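Local coordinates for ESX-1 secretion system protein EccA1 (Mycobacterium tuberculosis, PDB 4F3V) that may supply, as an ATPase, energy for ESX-1 (type VII) export of virulence factors, this chain being its N-terminal, TPR-type domain, at residues 6-15 and 28-36; 151-161 and 173-184. One frame throughout, in Å; residues are numbered along the deposited sequence.

Interaction 1 (6-15 and 28-36); sequences RLASLFESAV and LFTEITNYD
R6 reaches across to E31 and Y35 and makes the polar end of this contact. Its NH2 donates to E31 OE2 over 2.8 Å, with an N-H...O angle of 151°. This salt bridge is the one direct hydrogen bond between the segments 6-15 and 28-36. The acceptor lies in the guanidinium plane and uses its anti lone pair, while the carboxylate plane stands nearly upright to that plane, at 82°. E31 gets there by a bend in its chain (chi2 75°), and R6 by staying extended from CG to NE. NH1 of R6 sits over the face of the Y35 ring, 3.6 Å from Y35 CZ, in a cation-pi contact. L10 CD1 lies over one face of the guanidinium and also meets E31 CG, so carbon backs the ion pair.

D36 CB meets L7 CD1 at 3.8 Å, while D36 OD1 accepts from S38 N. I32 O takes both Y35 N and D36 N. A14 O accepts a further bond from S25 OG, earlier on the helix that carries 28-35.

The rest is apolar. I32 CD1 lies 3.5 Å from F11 N, whose hydrogen is spent on L7 O within the helix. L10 CD2 meets L28 CD2 at 3.6 Å. A14 CB stands over the centre of the F29 ring, 3.5 Å from the centroid. The edge of F29 points at the F11 face in an offset edge-to-face pair, with F11 CE1 3.6 Å from F29 CE1. I32 also touches A42 of helix 40-48, and F11 and I32 touch L70 of helix 69-72.

The antiparallel hairpin is consistent with a TPR-like fold. The chemistry implies a hydrophobic seam closed at one end by an ion pair and a cation-pi contact.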
# COMPACT_ATOMS: atom_id res chain seq x y z
N ARG A 6 2.40 -17.91 -30.78
CA ARG A 6 2.87 -18.73 -29.67
C ARG A 6 2.57 -18.10 -28.30
O ARG A 6 2.09 -18.77 -27.39
CB ARG A 6 4.37 -18.99 -29.80
CG ARG A 6 4.87 -20.08 -28.86
CD ARG A 6 6.32 -20.51 -29.10
NE ARG A 6 6.84 -21.21 -27.91
CZ ARG A 6 7.64 -20.67 -26.98
NH1 ARG A 6 8.12 -19.43 -27.10
NH2 ARG A 6 8.00 -21.40 -25.93
N LEU A 7 2.87 -16.81 -28.15
CA LEU A 7 2.66 -16.10 -26.88
C LEU A 7 1.18 -15.99 -26.53
O LEU A 7 0.80 -16.12 -25.36
CB LEU A 7 3.30 -14.70 -26.93
CG LEU A 7 4.82 -14.63 -27.14
CD1 LEU A 7 5.29 -13.18 -26.92
CD2 LEU A 7 5.57 -15.60 -26.27
N ALA A 8 0.35 -15.75 -27.54
CA ALA A 8 -1.11 -15.76 -27.39
C ALA A 8 -1.59 -17.07 -26.77
O ALA A 8 -2.34 -17.08 -25.80
CB ALA A 8 -1.79 -15.60 -28.76
N SER A 9 -1.18 -18.16 -27.39
CA SER A 9 -1.64 -19.45 -26.97
C SER A 9 -1.07 -19.78 -25.54
O SER A 9 -1.76 -20.35 -24.73
CB SER A 9 -1.37 -20.48 -28.06
OG SER A 9 -0.08 -21.00 -27.94
N LEU A 10 0.16 -19.37 -25.23
CA LEU A 10 0.71 -19.54 -23.87
C LEU A 10 -0.10 -18.74 -22.85
O LEU A 10 -0.39 -19.23 -21.76
CB LEU A 10 2.18 -19.11 -23.80
CG LEU A 10 3.26 -20.00 -24.43
CD1 LEU A 10 4.59 -19.25 -24.37
CD2 LEU A 10 3.37 -21.35 -23.78
N PHE A 11 -0.50 -17.52 -23.22
CA PHE A 11 -1.30 -16.70 -22.32
C PHE A 11 -2.68 -17.31 -22.04
O PHE A 11 -3.13 -17.40 -20.89
CB PHE A 11 -1.49 -15.27 -22.90
CG PHE A 11 -2.11 -14.34 -21.93
CD1 PHE A 11 -1.36 -13.67 -21.03
CD2 PHE A 11 -3.49 -14.22 -21.86
CE1 PHE A 11 -1.95 -12.83 -20.09
CE2 PHE A 11 -4.10 -13.40 -20.93
CZ PHE A 11 -3.33 -12.71 -20.03
N GLU A 12 -3.37 -17.70 -23.10
CA GLU A 12 -4.65 -18.34 -22.98
C GLU A 12 -4.55 -19.60 -22.09
O GLU A 12 -5.35 -19.79 -21.17
CB GLU A 12 -5.10 -18.66 -24.38
CG GLU A 12 -6.41 -19.34 -24.48
CD GLU A 12 -6.78 -19.48 -25.90
OE1 GLU A 12 -5.88 -19.57 -26.78
OE2 GLU A 12 -7.98 -19.45 -26.13
N SER A 13 -3.52 -20.41 -22.32
CA SER A 13 -3.32 -21.60 -21.52
C SER A 13 -3.06 -21.22 -20.08
O SER A 13 -3.60 -21.86 -19.17
CB SER A 13 -2.16 -22.46 -22.07
OG SER A 13 -2.53 -23.01 -23.33
N ALA A 14 -2.24 -20.19 -19.86
CA ALA A 14 -1.90 -19.79 -18.49
C ALA A 14 -3.17 -19.41 -17.73
O ALA A 14 -3.35 -19.78 -16.58
CB ALA A 14 -0.88 -18.65 -18.46
N VAL A 15 -4.06 -18.66 -18.36
CA VAL A 15 -5.27 -18.24 -17.69
C VAL A 15 -6.18 -19.42 -17.42
O VAL A 15 -6.77 -19.50 -16.36
CB VAL A 15 -6.01 -17.14 -18.48
CG1 VAL A 15 -7.35 -16.80 -17.80
CG2 VAL A 15 -5.10 -15.90 -18.57
N LEU A 28 4.08 -20.59 -17.45
CA LEU A 28 3.65 -20.12 -18.76
C LEU A 28 3.75 -18.61 -18.88
O LEU A 28 4.21 -18.11 -19.91
CB LEU A 28 2.22 -20.59 -19.07
CG LEU A 28 2.01 -22.09 -19.25
CD1 LEU A 28 0.54 -22.41 -19.41
CD2 LEU A 28 2.79 -22.62 -20.45
N PHE A 29 3.27 -17.87 -17.88
CA PHE A 29 3.43 -16.41 -17.90
C PHE A 29 4.93 -16.04 -17.95
O PHE A 29 5.32 -15.09 -18.62
CB PHE A 29 2.79 -15.76 -16.67
CG PHE A 29 1.29 -15.81 -16.64
CD1 PHE A 29 0.52 -15.30 -17.69
CD2 PHE A 29 0.63 -16.31 -15.56
CE1 PHE A 29 -0.86 -15.29 -17.64
CE2 PHE A 29 -0.75 -16.32 -15.49
CZ PHE A 29 -1.51 -15.81 -16.54
N THR A 30 5.77 -16.82 -17.28
CA THR A 30 7.20 -16.56 -17.25
C THR A 30 7.83 -16.86 -18.61
O THR A 30 8.72 -16.14 -19.05
CB THR A 30 7.87 -17.37 -16.13
OG1 THR A 30 7.31 -16.93 -14.88
CG2 THR A 30 9.38 -17.19 -16.11
N GLU A 31 7.37 -17.91 -19.27
CA GLU A 31 7.82 -18.21 -20.60
C GLU A 31 7.51 -17.02 -21.54
O GLU A 31 8.35 -16.66 -22.37
CB GLU A 31 7.12 -19.46 -21.11
CG GLU A 31 7.57 -19.94 -22.48
CD GLU A 31 8.91 -20.62 -22.47
OE1 GLU A 31 9.54 -20.74 -21.41
OE2 GLU A 31 9.34 -21.03 -23.55
N ILE A 32 6.34 -16.40 -21.39
CA ILE A 32 6.00 -15.21 -22.21
C ILE A 32 6.96 -14.06 -21.95
O ILE A 32 7.57 -13.52 -22.90
CB ILE A 32 4.55 -14.75 -22.00
CG1 ILE A 32 3.57 -15.85 -22.45
CG2 ILE A 32 4.30 -13.42 -22.72
CD1 ILE A 32 2.20 -15.71 -21.86
N THR A 33 7.17 -13.72 -20.67
CA THR A 33 8.05 -12.58 -20.35
C THR A 33 9.51 -12.84 -20.72
O THR A 33 10.22 -11.91 -21.06
CB THR A 33 7.97 -12.15 -18.87
OG1 THR A 33 8.39 -13.22 -18.04
CG2 THR A 33 6.56 -11.73 -18.52
N ASN A 34 9.93 -14.10 -20.68
CA ASN A 34 11.25 -14.48 -21.20
C ASN A 34 11.45 -14.16 -22.67
O ASN A 34 12.56 -13.84 -23.07
CB ASN A 34 11.52 -15.99 -21.01
CG ASN A 34 11.89 -16.35 -19.58
OD1 ASN A 34 12.04 -15.47 -18.72
ND2 ASN A 34 12.06 -17.65 -19.31
N TYR A 35 10.38 -14.26 -23.46
CA TYR A 35 10.44 -13.95 -24.90
C TYR A 35 10.06 -12.52 -25.22
O TYR A 35 10.47 -12.00 -26.24
CB TYR A 35 9.51 -14.89 -25.67
CG TYR A 35 10.22 -16.23 -25.94
CD1 TYR A 35 10.42 -17.15 -24.91
CD2 TYR A 35 10.72 -16.53 -27.20
CE1 TYR A 35 11.10 -18.34 -25.13
CE2 TYR A 35 11.39 -17.73 -27.44
CZ TYR A 35 11.57 -18.63 -26.41
OH TYR A 35 12.24 -19.80 -26.66
N ASP A 36 9.27 -11.88 -24.36
CA ASP A 36 8.84 -10.52 -24.58
C ASP A 36 8.76 -9.80 -23.25
O ASP A 36 7.74 -9.86 -22.54
CB ASP A 36 7.49 -10.52 -25.31
CG ASP A 36 6.95 -9.10 -25.58
OD1 ASP A 36 7.69 -8.09 -25.38
OD2 ASP A 36 5.79 -9.03 -26.02

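Interaction 2 (151-161 and 173-184); sequences WTDVIDQVKSA and AGVAHGVAAANL
W151 and N183 form the stacked part of the contact. N183 CB lies over the five-membered ring of W151, 3.4 Å from its centroid, as a CH-pi contact. The N183 amide lies almost parallel to the indole, 5° apart, with ND2 3.4 Å from W151 CZ2. ND2 also donates to V179 O from above the carbonyl plane; N183 N reaches the same oxygen from the opposite face. The ND2 bond holds the amide's rotation.

Apolar contacts make up most of the rest. W151 CE3 lies 3.6 Å from A180 CA. A180 CB meets I155 CG1 at 3.6 Å, and V154 CG1 packs on A176 and A180. I155 CD1 and L184 CD1 meet tip to tip. V158 CG2 touches H177 CB at 3.8 Å.

The polar link is indirect. One water, at the H177 ring edge, bonds V158 O and H177 ND1, each at 2.7 Å, and donates to the carbonyl.

A173, A176 and A180 present small side chains to W151, V154, I155 and V158, consistent with antiparallel packing in a TPR-like pair. No direct hydrogen bond joins the segments; cohesion comes from apolar packing and one stacked amide, with water serving the polar edge.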
# COMPACT_ATOMS: atom_id res chain seq x y z
N TRP A 151 4.92 13.37 8.07
CA TRP A 151 3.58 13.34 8.64
C TRP A 151 2.74 14.52 8.30
O TRP A 151 1.55 14.37 8.11
CB TRP A 151 3.65 13.15 10.15
CG TRP A 151 4.45 11.92 10.50
CD1 TRP A 151 5.66 11.87 11.17
CD2 TRP A 151 4.16 10.53 10.13
NE1 TRP A 151 6.10 10.57 11.27
CE2 TRP A 151 5.25 9.72 10.67
CE3 TRP A 151 3.11 9.90 9.49
CZ2 TRP A 151 5.28 8.34 10.52
CZ3 TRP A 151 3.16 8.52 9.32
CH2 TRP A 151 4.22 7.75 9.85
N THR A 152 3.32 15.71 8.21
CA THR A 152 2.55 16.88 7.81
C THR A 152 2.08 16.77 6.33
O THR A 152 0.99 17.21 6.01
CB THR A 152 3.34 18.17 8.04
OG1 THR A 152 4.65 18.02 7.45
CG2 THR A 152 3.53 18.42 9.54
N ASP A 153 2.88 16.14 5.47
CA ASP A 153 2.47 15.94 4.06
C ASP A 153 1.34 14.88 3.99
O ASP A 153 0.40 15.01 3.19
CB ASP A 153 3.66 15.53 3.20
CG ASP A 153 4.70 16.63 3.07
OD1 ASP A 153 4.30 17.79 2.84
OD2 ASP A 153 5.93 16.34 3.16
N VAL A 154 1.41 13.86 4.85
CA VAL A 154 0.33 12.90 4.97
C VAL A 154 -0.97 13.63 5.27
O VAL A 154 -1.96 13.48 4.57
CB VAL A 154 0.60 11.83 6.04
CG1 VAL A 154 -0.68 11.05 6.36
CG2 VAL A 154 1.73 10.88 5.58
N ILE A 155 -0.96 14.46 6.30
CA ILE A 155 -2.17 15.19 6.70
C ILE A 155 -2.69 16.06 5.54
O ILE A 155 -3.88 16.05 5.24
CB ILE A 155 -1.93 16.01 7.99
CG1 ILE A 155 -1.73 15.04 9.18
CG2 ILE A 155 -3.06 17.03 8.20
CD1 ILE A 155 -1.25 15.66 10.47
N ASP A 156 -1.80 16.78 4.86
CA ASP A 156 -2.22 17.56 3.69
C ASP A 156 -3.00 16.72 2.66
O ASP A 156 -3.98 17.21 2.08
CB ASP A 156 -1.02 18.19 2.95
CG ASP A 156 -0.93 19.67 3.16
OD1 ASP A 156 -0.91 20.12 4.34
OD2 ASP A 156 -0.87 20.39 2.14
N GLN A 157 -2.54 15.50 2.41
CA GLN A 157 -3.21 14.61 1.45
C GLN A 157 -4.57 14.05 1.91
O GLN A 157 -5.46 13.85 1.09
CB GLN A 157 -2.29 13.45 1.10
CG GLN A 157 -1.06 13.89 0.32
CD GLN A 157 -1.44 14.49 -1.04
OE1 GLN A 157 -2.30 13.97 -1.71
NE2 GLN A 157 -0.78 15.55 -1.44
N VAL A 158 -4.73 13.81 3.20
CA VAL A 158 -5.93 13.11 3.67
C VAL A 158 -6.93 14.00 4.40
O VAL A 158 -8.03 13.54 4.72
CB VAL A 158 -5.57 11.93 4.59
CG1 VAL A 158 -4.70 10.93 3.84
CG2 VAL A 158 -4.91 12.41 5.88
N LYS A 159 -6.57 15.27 4.63
CA LYS A 159 -7.42 16.15 5.44
C LYS A 159 -8.79 16.37 4.82
O LYS A 159 -9.73 16.69 5.52
CB LYS A 159 -6.74 17.49 5.73
CG LYS A 159 -6.40 18.34 4.50
CD LYS A 159 -5.71 19.65 4.91
CE LYS A 159 -5.13 20.42 3.71
NZ LYS A 159 -4.35 21.60 4.22
N SER A 160 -8.87 16.20 3.50
CA SER A 160 -10.10 16.31 2.72
C SER A 160 -10.95 15.03 2.64
O SER A 160 -11.90 14.99 1.85
CB SER A 160 -9.70 16.64 1.27
OG SER A 160 -8.89 15.59 0.71
N ALA A 161 -10.61 13.99 3.38
CA ALA A 161 -11.16 12.66 3.14
C ALA A 161 -12.66 12.57 3.44
O ALA A 161 -13.33 11.68 2.95
CB ALA A 161 -10.39 11.63 3.95
N ALA A 173 -8.07 6.74 5.19
CA ALA A 173 -7.50 8.06 5.27
C ALA A 173 -7.54 8.61 6.70
O ALA A 173 -6.60 9.29 7.12
CB ALA A 173 -8.24 9.00 4.33
N GLY A 174 -8.63 8.34 7.41
CA GLY A 174 -8.77 8.67 8.82
C GLY A 174 -7.71 7.97 9.67
O GLY A 174 -7.14 8.58 10.57
N VAL A 175 -7.43 6.71 9.36
CA VAL A 175 -6.31 6.02 10.00
C VAL A 175 -4.98 6.74 9.73
O VAL A 175 -4.19 6.99 10.66
CB VAL A 175 -6.21 4.55 9.56
CG1 VAL A 175 -5.01 3.89 10.25
CG2 VAL A 175 -7.51 3.81 9.90
N ALA A 176 -4.73 7.10 8.46
CA ALA A 176 -3.48 7.84 8.13
C ALA A 176 -3.38 9.16 8.87
O ALA A 176 -2.30 9.54 9.36
CB ALA A 176 -3.32 8.03 6.62
N HIS A 177 -4.51 9.86 8.98
CA HIS A 177 -4.56 11.14 9.65
C HIS A 177 -4.23 10.94 11.14
O HIS A 177 -3.43 11.68 11.73
CB HIS A 177 -5.95 11.78 9.46
CG HIS A 177 -5.98 13.28 9.67
ND1 HIS A 177 -6.86 14.10 9.06
CD2 HIS A 177 -5.20 14.10 10.48
CE1 HIS A 177 -6.64 15.36 9.45
NE2 HIS A 177 -5.62 15.35 10.32
N GLY A 178 -4.81 9.89 11.74
CA GLY A 178 -4.55 9.56 13.17
C GLY A 178 -3.14 9.12 13.47
O GLY A 178 -2.55 9.55 14.46
N VAL A 179 -2.57 8.29 12.58
CA VAL A 179 -1.18 7.88 12.69
C VAL A 179 -0.23 9.08 12.59
O VAL A 179 0.71 9.20 13.40
CB VAL A 179 -0.85 6.79 11.66
CG1 VAL A 179 0.65 6.56 11.55
CG2 VAL A 179 -1.61 5.49 12.04
N ALA A 180 -0.45 9.93 11.59
CA ALA A 180 0.34 11.15 11.41
C ALA A 180 0.25 12.04 12.68
O ALA A 180 1.26 12.53 13.18
CB ALA A 180 -0.13 11.92 10.16
N ALA A 181 -0.96 12.22 13.21
CA ALA A 181 -1.14 12.99 14.47
C ALA A 181 -0.35 12.41 15.64
O ALA A 181 0.34 13.14 16.35
CB ALA A 181 -2.61 13.07 14.86
N ALA A 182 -0.43 11.10 15.82
CA ALA A 182 0.33 10.42 16.88
C ALA A 182 1.83 10.64 16.76
O ALA A 182 2.50 10.94 17.75
CB ALA A 182 -0.01 8.94 16.88
N ASN A 183 2.35 10.54 15.54
CA ASN A 183 3.77 10.72 15.30
C ASN A 183 4.24 12.17 15.49
O ASN A 183 5.43 12.42 15.59
CB ASN A 183 4.13 10.19 13.90
CG ASN A 183 4.33 8.69 13.87
OD1 ASN A 183 5.35 8.20 14.32
ND2 ASN A 183 3.36 7.96 13.35
N LEU A 184 3.29 13.10 15.49
CA LEU A 184 3.54 14.50 15.78
C LEU A 184 3.21 14.86 17.25
O LEU A 184 3.16 16.04 17.62
CB LEU A 184 2.74 15.39 14.83
CG LEU A 184 3.13 15.34 13.34
CD1 LEU A 184 2.03 15.92 12.44
CD2 LEU A 184 4.48 16.02 13.10
O HOH W 1 -8.61 12.94 7.33

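Overall arrangement
Interactions 1 and 2 are separate helix pairs of one N-terminal domain. Their centres are about 43 Å apart, on opposite sides of the chain's centre, and their nearest atoms about 32 Å apart. Both pair antiparallel helices with the same axis separation, 8.9 Å, and similar buried area. However, 6-15 with 28-36 adds a direct ion pair, whereas 151-161 with 173-184 has no direct hydrogen bond and links its polar groups through a water. Interaction 1 lies farther out. A sulfate, probably from crystallisation, lies about 5 Å from the H177 side chain. The AAA ATPase part of the protein is not in this chain, so neither contact is tied to a nucleotide site here.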